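Local coordinates for probable adhesion protein (Pseudomonas aeruginosa PAO1, PDB 6R44) that probably captures zinc or similar divalent metal ions in the periplasm as the solute-binding component of a bacterial metal-uptake transporter, at residues A[221-226]-A[241-246]. Residues are numbered along the deposited sequence; the frame is centred on the assembly and turned at random.
Sequences KVIFSE and SGVKLY
The Tyr246 ring slants across Val222, with CE1 3.9 Å from Val222 CG1. Its CG stands anti to the carbonyl carbon (chi1 -62°). This turns the ring toward the start of strand 222-226 and leaves CB to meet the Phe224 ring. Phe224 CD1 lies 3.6 Å from Tyr246 CB, approaching obliquely. Val222, Phe224 and Tyr246 thus share one face of the sheet. On the other face, Ile223 and Leu245 run side by side and point the same way. Their branches touch at Ile223 CG2 and Leu245 CD1, 3.5 Å apart. Val243 CG1 reaches the same Ile223 CG2 from the turn before the second strand, and it also packs on the backbone of Lys221 and Val222. Leu245 CD1 extends as far as the Ser225 hydroxyl.

The two strands are parallel, and four main-chain hydrogen bonds join them. Lys244 N donates to Lys221 O. Ile223 then gives its N to Lys244 O (2.8 Å) and receives Tyr246 N on its O (2.9 Å). Ser225 N closes the set on Tyr246 O, at 2.8 Å. Ser225 OG adds a weak bond to that same oxygen; its stronger partner is Ser247 OG.

Gly242, with positive phi, ends helix 234-241 and lets the chain turn into strand 244-248. This helix links the two parallel strands, which makes them the pair of a beta-alpha-beta unit. Strand 244-248 is the outermost strand of a four-stranded parallel sheet, and 222-226 lies between it and strand 173-175. Helix 234-241 covers Leu245 through Val234 and Gln238. On the opposite face, helix 260-278 packs on Phe224 and Tyr246, and its last residue, Glu278, hydrogen-bonds the tyrosine OH through OE1. Past the strand ends lie the metal-binding residues His177 and His250, both touched by Glu226.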
loop_
_atom_site.group_PDB
_atom_site.type_symbol
_atom_site.label_atom_id
_atom_site.label_comp_id
_atom_site.label_asym_id
_atom_site.label_seq_id
_atom_site.Cartn_x
_atom_site.Cartn_y
_atom_site.Cartn_z
ATOM N N LYS A 221 -17.426 -15.199 0.228
ATOM C CA LYS A 221 -17.329 -15.563 1.644
ATOM C C LYS A 221 -16.853 -14.443 2.583
ATOM O O LYS A 221 -17.348 -14.347 3.709
ATOM C CB LYS A 221 -16.411 -16.797 1.772
ATOM C CG LYS A 221 -16.758 -17.950 0.806
ATOM C CD LYS A 221 -18.056 -18.664 1.216
ATOM C CE LYS A 221 -18.274 -19.952 0.471
ATOM N NZ LYS A 221 -19.433 -20.693 1.026
ATOM N N VAL A 222 -15.853 -13.632 2.157
ATOM C CA VAL A 222 -15.338 -12.579 3.037
ATOM C C VAL A 222 -15.213 -11.230 2.334
ATOM O O VAL A 222 -15.041 -11.147 1.117
ATOM C CB VAL A 222 -14.032 -12.923 3.844
ATOM C CG1 VAL A 222 -14.006 -14.358 4.342
ATOM C CG2 VAL A 222 -12.758 -12.584 3.095
ATOM N N ILE A 223 -15.320 -10.169 3.137
ATOM C CA ILE A 223 -15.082 -8.813 2.690
ATOM C C ILE A 223 -14.026 -8.193 3.587
ATOM O O ILE A 223 -14.118 -8.271 4.824
ATOM C CB ILE A 223 -16.335 -7.909 2.463
ATOM C CG1 ILE A 223 -15.953 -6.460 2.149
ATOM C CG2 ILE A 223 -17.308 -7.963 3.624
ATOM C CD1 ILE A 223 -16.089 -6.094 0.719
ATOM N N PHE A 224 -12.999 -7.631 2.945
ATOM C CA PHE A 224 -11.939 -6.881 3.602
ATOM C C PHE A 224 -12.270 -5.418 3.443
ATOM O O PHE A 224 -12.203 -4.875 2.329
ATOM C CB PHE A 224 -10.550 -7.202 3.032
ATOM C CG PHE A 224 -10.094 -8.604 3.301
ATOM C CD1 PHE A 224 -9.774 -9.011 4.590
ATOM C CD2 PHE A 224 -9.956 -9.520 2.260
ATOM C CE1 PHE A 224 -9.340 -10.316 4.840
ATOM C CE2 PHE A 224 -9.505 -10.820 2.505
ATOM C CZ PHE A 224 -9.228 -11.219 3.794
ATOM N N SER A 225 -12.688 -4.792 4.552
ATOM C CA SER A 225 -13.030 -3.375 4.585
ATOM C C SER A 225 -11.819 -2.548 5.024
ATOM O O SER A 225 -10.763 -3.107 5.324
ATOM C CB SER A 225 -14.244 -3.126 5.473
ATOM O OG SER A 225 -13.940 -3.444 6.818
ATOM N N GLU A 226 -11.955 -1.226 5.005
ATOM C CA GLU A 226 -10.877 -0.298 5.336
ATOM C C GLU A 226 -10.797 0.064 6.829
ATOM O O GLU A 226 -11.799 0.442 7.428
ATOM C CB GLU A 226 -11.047 0.978 4.474
ATOM C CG GLU A 226 -10.718 0.784 2.998
ATOM C CD GLU A 226 -9.275 0.371 2.784
ATOM O OE1 GLU A 226 -8.380 1.234 2.915
ATOM O OE2 GLU A 226 -9.033 -0.827 2.525
ATOM N N SER A 241 -25.683 -9.198 2.104
ATOM C CA SER A 241 -25.033 -10.367 1.485
ATOM C C SER A 241 -24.612 -11.490 2.470
ATOM O O SER A 241 -24.253 -12.577 2.015
ATOM C CB SER A 241 -23.852 -9.946 0.618
ATOM O OG SER A 241 -22.803 -9.442 1.422
ATOM N N GLY A 242 -24.648 -11.221 3.779
ATOM C CA GLY A 242 -24.304 -12.192 4.821
ATOM C C GLY A 242 -22.839 -12.579 4.916
ATOM O O GLY A 242 -22.469 -13.484 5.675
ATOM N N VAL A 243 -21.997 -11.875 4.163
ATOM C CA VAL A 243 -20.560 -12.087 4.063
ATOM C C VAL A 243 -19.841 -11.791 5.422
ATOM O O VAL A 243 -20.366 -11.033 6.234
ATOM C CB VAL A 243 -20.062 -11.229 2.859
ATOM C CG1 VAL A 243 -18.577 -11.268 2.718
ATOM C CG2 VAL A 243 -20.692 -11.697 1.549
ATOM N N LYS A 244 -18.693 -12.452 5.699
ATOM C CA LYS A 244 -17.928 -12.220 6.930
ATOM C C LYS A 244 -17.043 -10.990 6.692
ATOM O O LYS A 244 -16.454 -10.848 5.623
ATOM C CB LYS A 244 -17.062 -13.436 7.291
ATOM C CG LYS A 244 -17.607 -14.291 8.423
ATOM C CD LYS A 244 -16.713 -15.509 8.647
ATOM C CE LYS A 244 -17.263 -16.476 9.669
ATOM N NZ LYS A 244 -16.349 -17.634 9.879
ATOM N N LEU A 245 -16.964 -10.108 7.685
ATOM C CA LEU A 245 -16.218 -8.863 7.618
ATOM C C LEU A 245 -14.888 -8.877 8.388
ATOM O O LEU A 245 -14.836 -9.308 9.544
ATOM C CB LEU A 245 -17.146 -7.753 8.120
ATOM C CG LEU A 245 -16.727 -6.311 7.922
ATOM C CD1 LEU A 245 -16.507 -6.000 6.450
ATOM C CD2 LEU A 245 -17.801 -5.385 8.462
ATOM N N TYR A 246 -13.804 -8.459 7.710
ATOM C CA TYR A 246 -12.447 -8.326 8.243
ATOM C C TYR A 246 -11.955 -6.993 7.741
ATOM O O TYR A 246 -12.436 -6.512 6.719
ATOM C CB TYR A 246 -11.504 -9.429 7.734
ATOM C CG TYR A 246 -11.932 -10.819 8.135
ATOM C CD1 TYR A 246 -12.879 -11.523 7.384
ATOM C CD2 TYR A 246 -11.466 -11.400 9.312
ATOM C CE1 TYR A 246 -13.345 -12.770 7.798
ATOM C CE2 TYR A 246 -11.921 -12.656 9.730
ATOM C CZ TYR A 246 -12.851 -13.336 8.961
ATOM O OH TYR A 246 -13.263 -14.575 9.329
#